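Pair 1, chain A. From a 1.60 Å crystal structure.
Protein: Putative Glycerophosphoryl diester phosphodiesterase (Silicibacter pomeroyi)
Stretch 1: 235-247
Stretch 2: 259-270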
# COMPACT_ATOMS: atom_id res chain seq x y z
N GLU A 235 12.01 38.84 -11.77
CA GLU A 235 10.71 38.76 -11.10
C GLU A 235 10.71 37.46 -10.29
O GLU A 235 11.59 36.60 -10.47
CB GLU A 235 9.55 38.82 -12.11
CG GLU A 235 9.43 37.65 -13.11
CD GLU A 235 8.40 37.93 -14.23
OE1 GLU A 235 7.54 38.84 -14.06
OE2 GLU A 235 8.48 37.27 -15.30
N SER A 236 9.76 37.34 -9.37
CA SER A 236 9.66 36.13 -8.55
C SER A 236 9.08 35.00 -9.37
O SER A 236 8.48 35.20 -10.41
CB SER A 236 8.79 36.36 -7.32
OG SER A 236 7.42 36.56 -7.64
N LEU A 237 9.28 33.78 -8.88
CA LEU A 237 8.71 32.61 -9.54
C LEU A 237 7.17 32.77 -9.64
O LEU A 237 6.64 32.62 -10.74
CB LEU A 237 9.20 31.29 -8.89
CG LEU A 237 10.60 30.84 -9.32
CD1 LEU A 237 11.16 29.66 -8.52
CD2 LEU A 237 10.63 30.50 -10.83
N PRO A 238 6.46 33.09 -8.53
CA PRO A 238 5.03 33.29 -8.63
C PRO A 238 4.61 34.32 -9.67
O PRO A 238 3.65 34.07 -10.40
CB PRO A 238 4.64 33.82 -7.24
CG PRO A 238 5.68 33.46 -6.35
CD PRO A 238 6.89 33.05 -7.11
N GLN A 239 5.34 35.45 -9.73
CA GLN A 239 5.04 36.47 -10.71
C GLN A 239 5.30 35.91 -12.11
O GLN A 239 4.49 36.11 -12.98
CB GLN A 239 5.85 37.76 -10.47
CG GLN A 239 5.42 38.90 -11.39
CD GLN A 239 3.93 39.23 -11.27
OE1 GLN A 239 3.12 38.84 -12.12
NE2 GLN A 239 3.55 39.89 -10.17
N ALA A 240 6.41 35.22 -12.31
CA ALA A 240 6.74 34.66 -13.61
C ALA A 240 5.66 33.70 -14.11
O ALA A 240 5.30 33.68 -15.29
CB ALA A 240 8.10 33.93 -13.54
N VAL A 241 5.15 32.87 -13.19
CA VAL A 241 4.10 31.91 -13.52
C VAL A 241 2.76 32.61 -13.82
O VAL A 241 2.13 32.30 -14.83
CB VAL A 241 3.94 30.86 -12.39
CG1 VAL A 241 2.71 30.02 -12.60
CG2 VAL A 241 5.18 29.99 -12.33
N ALA A 242 2.35 33.56 -12.98
CA ALA A 242 1.11 34.32 -13.24
C ALA A 242 1.24 35.03 -14.59
O ALA A 242 0.32 35.00 -15.42
CB ALA A 242 0.83 35.34 -12.12
N SER A 243 2.39 35.67 -14.82
CA SER A 243 2.61 36.38 -16.11
C SER A 243 2.59 35.46 -17.33
O SER A 243 2.11 35.89 -18.39
CB SER A 243 3.92 37.19 -16.09
OG SER A 243 3.81 38.28 -15.20
N ALA A 244 3.08 34.22 -17.19
CA ALA A 244 3.06 33.23 -18.26
C ALA A 244 1.65 32.72 -18.57
O ALA A 244 1.43 32.16 -19.65
CB ALA A 244 3.97 32.08 -17.94
N GLY A 245 0.71 32.92 -17.64
CA GLY A 245 -0.68 32.50 -17.79
C GLY A 245 -1.02 31.21 -17.06
O GLY A 245 -2.02 30.56 -17.36
N GLY A 246 -0.17 30.79 -16.13
CA GLY A 246 -0.43 29.55 -15.36
C GLY A 246 -1.46 29.74 -14.25
O GLY A 246 -1.65 30.87 -13.74
N GLN A 247 -2.09 28.62 -13.88
CA GLN A 247 -3.04 28.57 -12.77
C GLN A 247 -2.40 28.02 -11.48
O GLN A 247 -2.88 28.32 -10.39
CB GLN A 247 -4.25 27.74 -13.11
CG GLN A 247 -5.26 28.43 -14.01
CD GLN A 247 -4.70 28.75 -15.39
OE1 GLN A 247 -4.15 27.89 -16.06
NE2 GLN A 247 -4.84 30.01 -15.81
N GLU A 259 5.94 33.37 2.78
CA GLU A 259 5.83 34.64 2.07
C GLU A 259 5.67 34.37 0.57
O GLU A 259 4.80 34.99 -0.06
CB GLU A 259 7.00 35.61 2.39
CG GLU A 259 8.41 35.00 2.59
CD GLU A 259 8.60 34.21 3.94
OE1 GLU A 259 9.74 33.86 4.29
OE2 GLU A 259 7.60 33.94 4.64
N LEU A 260 6.47 33.43 0.01
CA LEU A 260 6.31 33.07 -1.41
C LEU A 260 4.94 32.45 -1.65
O LEU A 260 4.31 32.75 -2.65
CB LEU A 260 7.42 32.14 -1.93
CG LEU A 260 8.75 32.75 -2.33
CD1 LEU A 260 9.90 31.70 -2.36
CD2 LEU A 260 8.66 33.53 -3.69
N VAL A 261 4.44 31.61 -0.73
CA VAL A 261 3.10 31.03 -0.88
C VAL A 261 2.02 32.10 -0.83
O VAL A 261 1.09 32.11 -1.65
CB VAL A 261 2.81 29.92 0.18
CG1 VAL A 261 1.31 29.57 0.18
CG2 VAL A 261 3.72 28.70 -0.01
N ALA A 262 2.11 33.03 0.12
CA ALA A 262 1.13 34.11 0.17
C ALA A 262 1.23 35.04 -1.07
O ALA A 262 0.21 35.49 -1.59
CB ALA A 262 1.29 34.92 1.46
N GLU A 263 2.45 35.30 -1.55
CA GLU A 263 2.61 36.09 -2.79
C GLU A 263 1.88 35.41 -3.96
O GLU A 263 1.18 36.06 -4.74
CB GLU A 263 4.08 36.27 -3.16
CG GLU A 263 4.29 37.19 -4.38
CD GLU A 263 5.73 37.32 -4.79
OE1 GLU A 263 6.61 36.79 -4.09
OE2 GLU A 263 5.99 37.95 -5.85
N ALA A 264 2.05 34.10 -4.05
CA ALA A 264 1.39 33.30 -5.08
C ALA A 264 -0.14 33.35 -4.90
O ALA A 264 -0.85 33.51 -5.86
CB ALA A 264 1.92 31.85 -5.07
N HIS A 265 -0.65 33.20 -3.68
CA HIS A 265 -2.09 33.29 -3.44
C HIS A 265 -2.67 34.67 -3.78
O HIS A 265 -3.78 34.77 -4.32
CB HIS A 265 -2.44 32.98 -2.00
CG HIS A 265 -2.33 31.53 -1.70
ND1 HIS A 265 -2.10 31.03 -0.44
CD2 HIS A 265 -2.35 30.45 -2.54
CE1 HIS A 265 -2.07 29.71 -0.50
NE2 HIS A 265 -2.17 29.34 -1.76
N ASP A 266 -1.92 35.70 -3.43
CA ASP A 266 -2.28 37.07 -3.80
C ASP A 266 -2.41 37.23 -5.33
O ASP A 266 -3.22 38.01 -5.80
CB ASP A 266 -1.22 38.04 -3.29
CG ASP A 266 -1.30 38.31 -1.79
OD1 ASP A 266 -2.36 38.11 -1.12
OD2 ASP A 266 -0.26 38.78 -1.26
N LEU A 267 -1.57 36.53 -6.09
CA LEU A 267 -1.62 36.55 -7.57
C LEU A 267 -2.70 35.62 -8.12
O LEU A 267 -2.83 35.50 -9.33
CB LEU A 267 -0.25 36.19 -8.15
CG LEU A 267 0.87 37.20 -7.95
CD1 LEU A 267 2.25 36.63 -8.20
CD2 LEU A 267 0.63 38.44 -8.88
N GLY A 268 -3.45 34.97 -7.25
CA GLY A 268 -4.53 34.06 -7.65
C GLY A 268 -4.10 32.63 -8.01
O GLY A 268 -4.88 31.90 -8.62
N LEU A 269 -2.87 32.25 -7.67
CA LEU A 269 -2.36 30.92 -8.05
C LEU A 269 -2.62 29.91 -6.97
O LEU A 269 -2.78 30.26 -5.79
CB LEU A 269 -0.85 30.99 -8.28
CG LEU A 269 -0.32 31.95 -9.33
CD1 LEU A 269 1.21 32.15 -9.28
CD2 LEU A 269 -0.79 31.50 -10.73
N ILE A 270 -2.69 28.64 -7.38
CA ILE A 270 -2.75 27.49 -6.46
C ILE A 270 -1.30 27.02 -6.31
O ILE A 270 -0.57 27.05 -7.30
CB ILE A 270 -3.69 26.42 -7.00
CG1 ILE A 270 -5.15 26.88 -6.86
CG2 ILE A 270 -3.47 25.06 -6.27
CD1 ILE A 270 -6.21 25.93 -7.53
O HOH W 1 -5.22 29.63 -10.02

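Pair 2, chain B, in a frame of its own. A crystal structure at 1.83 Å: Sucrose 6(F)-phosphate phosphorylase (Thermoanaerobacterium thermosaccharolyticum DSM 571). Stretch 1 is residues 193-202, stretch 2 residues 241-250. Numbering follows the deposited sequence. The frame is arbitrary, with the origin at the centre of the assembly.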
# COMPACT_ATOMS: atom_id res chain seq x y z
N LEU B 193 16.52 -11.24 -6.66
CA LEU B 193 16.01 -10.28 -5.69
C LEU B 193 17.14 -9.50 -5.04
O LEU B 193 17.03 -8.29 -4.81
CB LEU B 193 15.15 -10.98 -4.64
CG LEU B 193 13.91 -11.72 -5.15
CD1 LEU B 193 13.20 -12.41 -4.00
CD2 LEU B 193 12.96 -10.78 -5.88
N LEU B 194 18.25 -10.19 -4.72
CA LEU B 194 19.41 -9.50 -4.15
C LEU B 194 19.94 -8.43 -5.09
O LEU B 194 20.37 -7.36 -4.65
CB LEU B 194 20.53 -10.51 -3.85
CG LEU B 194 20.36 -11.45 -2.67
CD1 LEU B 194 21.70 -12.13 -2.38
CD2 LEU B 194 19.88 -10.71 -1.45
N GLU B 195 19.96 -8.72 -6.40
CA GLU B 195 20.43 -7.73 -7.36
C GLU B 195 19.52 -6.51 -7.39
O GLU B 195 20.00 -5.39 -7.62
CB GLU B 195 20.51 -8.36 -8.76
CG GLU B 195 20.97 -7.40 -9.85
CD GLU B 195 22.32 -6.78 -9.56
OE1 GLU B 195 23.16 -7.44 -8.90
OE2 GLU B 195 22.54 -5.61 -9.97
N VAL B 196 18.22 -6.69 -7.15
CA VAL B 196 17.32 -5.54 -7.11
C VAL B 196 17.60 -4.69 -5.87
O VAL B 196 17.67 -3.46 -5.96
CB VAL B 196 15.85 -6.00 -7.15
CG1 VAL B 196 14.93 -4.77 -7.12
CG2 VAL B 196 15.60 -6.83 -8.40
N PHE B 197 17.79 -5.33 -4.71
CA PHE B 197 18.19 -4.58 -3.51
C PHE B 197 19.45 -3.76 -3.78
O PHE B 197 19.54 -2.59 -3.37
CB PHE B 197 18.43 -5.54 -2.34
CG PHE B 197 17.17 -6.09 -1.70
CD1 PHE B 197 16.03 -5.31 -1.58
CD2 PHE B 197 17.15 -7.38 -1.20
CE1 PHE B 197 14.88 -5.83 -0.99
CE2 PHE B 197 16.01 -7.90 -0.61
CZ PHE B 197 14.88 -7.12 -0.50
N LYS B 198 20.44 -4.36 -4.43
CA LYS B 198 21.67 -3.64 -4.74
C LYS B 198 21.42 -2.45 -5.65
O LYS B 198 21.95 -1.36 -5.43
CB LYS B 198 22.66 -4.61 -5.39
CG LYS B 198 24.01 -4.02 -5.71
CD LYS B 198 25.01 -5.13 -6.00
CE LYS B 198 26.42 -4.57 -6.16
NZ LYS B 198 26.59 -3.97 -7.52
N THR B 199 20.60 -2.65 -6.69
CA THR B 199 20.25 -1.55 -7.59
C THR B 199 19.51 -0.45 -6.85
O THR B 199 19.87 0.74 -6.95
CB THR B 199 19.40 -2.10 -8.74
OG1 THR B 199 20.17 -3.06 -9.47
CG2 THR B 199 18.94 -0.98 -9.66
N PHE B 200 18.48 -0.81 -6.08
CA PHE B 200 17.74 0.17 -5.29
C PHE B 200 18.67 0.96 -4.38
O PHE B 200 18.63 2.19 -4.34
CB PHE B 200 16.66 -0.52 -4.44
CG PHE B 200 15.43 -0.98 -5.22
CD1 PHE B 200 15.39 -0.93 -6.60
CD2 PHE B 200 14.31 -1.46 -4.55
CE1 PHE B 200 14.27 -1.35 -7.29
CE2 PHE B 200 13.17 -1.87 -5.24
CZ PHE B 200 13.16 -1.81 -6.61
N SER B 201 19.51 0.25 -3.63
CA SER B 201 20.41 0.91 -2.69
C SER B 201 21.36 1.85 -3.42
O SER B 201 21.74 2.90 -2.89
CB SER B 201 21.20 -0.14 -1.91
OG SER B 201 22.14 0.47 -1.05
N ASN B 202 21.80 1.46 -4.62
CA ASN B 202 22.73 2.28 -5.38
C ASN B 202 22.15 3.65 -5.70
O ASN B 202 22.90 4.62 -5.85
CB ASN B 202 23.10 1.54 -6.67
CG ASN B 202 24.11 2.30 -7.50
OD1 ASN B 202 23.76 2.96 -8.48
ND2 ASN B 202 25.38 2.21 -7.12
N GLN B 241 18.95 -9.68 4.22
CA GLN B 241 19.63 -9.24 3.00
C GLN B 241 19.35 -7.77 2.71
O GLN B 241 20.26 -7.03 2.34
CB GLN B 241 19.18 -10.10 1.82
CG GLN B 241 19.56 -11.54 1.93
CD GLN B 241 21.05 -11.75 1.89
OE1 GLN B 241 21.78 -11.05 1.18
NE2 GLN B 241 21.53 -12.72 2.66
N ALA B 242 18.10 -7.34 2.86
CA ALA B 242 17.78 -5.94 2.64
C ALA B 242 18.56 -5.05 3.60
O ALA B 242 19.09 -4.00 3.21
CB ALA B 242 16.27 -5.71 2.81
N ALA B 243 18.69 -5.47 4.87
CA ALA B 243 19.44 -4.67 5.83
C ALA B 243 20.90 -4.53 5.42
O ALA B 243 21.52 -3.50 5.71
CB ALA B 243 19.34 -5.30 7.23
N SER B 244 21.45 -5.53 4.73
CA SER B 244 22.84 -5.44 4.27
C SER B 244 23.05 -4.27 3.32
O SER B 244 24.17 -3.76 3.21
CB SER B 244 23.24 -6.74 3.58
OG SER B 244 23.32 -7.80 4.50
N TYR B 245 22.00 -3.85 2.61
CA TYR B 245 22.05 -2.72 1.69
C TYR B 245 21.41 -1.46 2.27
O TYR B 245 21.13 -0.52 1.52
CB TYR B 245 21.38 -3.06 0.36
CG TYR B 245 22.06 -4.17 -0.41
CD1 TYR B 245 23.17 -3.91 -1.20
CD2 TYR B 245 21.58 -5.47 -0.36
CE1 TYR B 245 23.79 -4.92 -1.91
CE2 TYR B 245 22.19 -6.48 -1.06
CZ TYR B 245 23.30 -6.21 -1.83
OH TYR B 245 23.91 -7.22 -2.53
N GLY B 246 21.16 -1.42 3.58
CA GLY B 246 20.57 -0.24 4.19
C GLY B 246 19.09 -0.06 3.97
O GLY B 246 18.60 1.07 4.04
N ILE B 247 18.36 -1.13 3.68
CA ILE B 247 16.95 -1.04 3.30
C ILE B 247 16.08 -1.67 4.39
O ILE B 247 16.38 -2.77 4.87
CB ILE B 247 16.70 -1.72 1.94
CG1 ILE B 247 17.46 -0.97 0.84
CG2 ILE B 247 15.22 -1.75 1.62
CD1 ILE B 247 17.40 -1.64 -0.53
N GLU B 248 15.01 -0.98 4.76
CA GLU B 248 13.97 -1.54 5.62
C GLU B 248 12.83 -2.07 4.74
O GLU B 248 12.53 -1.48 3.70
CB GLU B 248 13.42 -0.50 6.58
CG GLU B 248 14.43 0.08 7.57
CD GLU B 248 14.51 -0.70 8.88
OE1 GLU B 248 13.79 -1.71 9.04
OE2 GLU B 248 15.30 -0.28 9.76
N LEU B 249 12.22 -3.17 5.15
CA LEU B 249 11.14 -3.79 4.39
C LEU B 249 9.79 -3.40 4.98
O LEU B 249 9.61 -3.38 6.20
CB LEU B 249 11.26 -5.32 4.38
CG LEU B 249 12.52 -5.91 3.74
CD1 LEU B 249 12.47 -7.43 3.74
CD2 LEU B 249 12.74 -5.39 2.33
N LEU B 250 8.84 -3.09 4.09
CA LEU B 250 7.45 -2.82 4.45
C LEU B 250 6.60 -3.89 3.77
O LEU B 250 6.55 -3.97 2.54
CB LEU B 250 7.04 -1.41 3.99
CG LEU B 250 5.58 -0.98 4.12
CD1 LEU B 250 5.03 -1.20 5.51
CD2 LEU B 250 5.48 0.49 3.71

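Pair 1 and pair 2 share one backbone arrangement. A helix packs beside the last turns of a second helix, which is followed shortly by a glycine and then an extended segment. Fourteen central residues superpose with an RMSD of 0.7 Å. In pair 1 the two helices run nearly parallel, at 22°, with their axes 9.1 Å apart at closest approach.

The turn after the second helix has the same form in both pairs. Gly A268 matches Gly B246, and both have positive phi, which favours glycine. In pair 1, Leu A269 N returns to Ala A264 O (3.0 Å). In pair 2, Ile B247 N returns to Ala B242 O (3.0 Å). Ala A264 and Ala B242 also match, and each packs against the matched position on the first helix, Pro A238 or Phe B197.

That position is a main packing site on the first helix. The CA atoms of Pro A238 and Phe B197 fall 0.2 Å apart. The proline fits a close approach: its CA is 5.1 Å from Ala A264 CA, and Pro A238 CB lies 4.0 Å from Ala A264 CB. At the matched site the backbones stand further apart, with Phe B197 CA 6.3 Å from Ala B242 CA. The phenylalanine ring occupies this space. Ala B242 CB sits over one ring face, 3.9 Å from Phe B197 CZ, in a CH-pi contact. The same CZ atom reaches Leu B249 CD2 at 3.9 Å.

Leu A267 matches Tyr B245. The leucine places CD1 3.8 Å from Pro A238 CB, and its CB lies 4.2 Å from Ala A242 CB. The tyrosine covers more of the first helix: one ring face lies against the backbone at Phe B197 and Lys B198. Its CD2 is 3.7 Å from Phe B197 CB.

Leu A269 and Ile B247 fill the next position. Leu A269 CD1 is 4.2 Å from Val A241 CG1, while Ile B247 CD1 is 4.1 Å from Phe B200 CB. Val A241 and Phe B200 match, so both pairs keep an apolar contact here.

Polar links at the matched positions differ. Ala A242 matches Ser B201, and the added hydroxyl of the serine donates from OG to Tyr B245 O (2.9 Å). In pair 1 a hydrogen bond forms at the other end of the helix, where Ser A236 OG donates to Glu A263 OE2 (2.7 Å). The same OG accepts from Gln A239 N (3.2 Å) and so caps the helix.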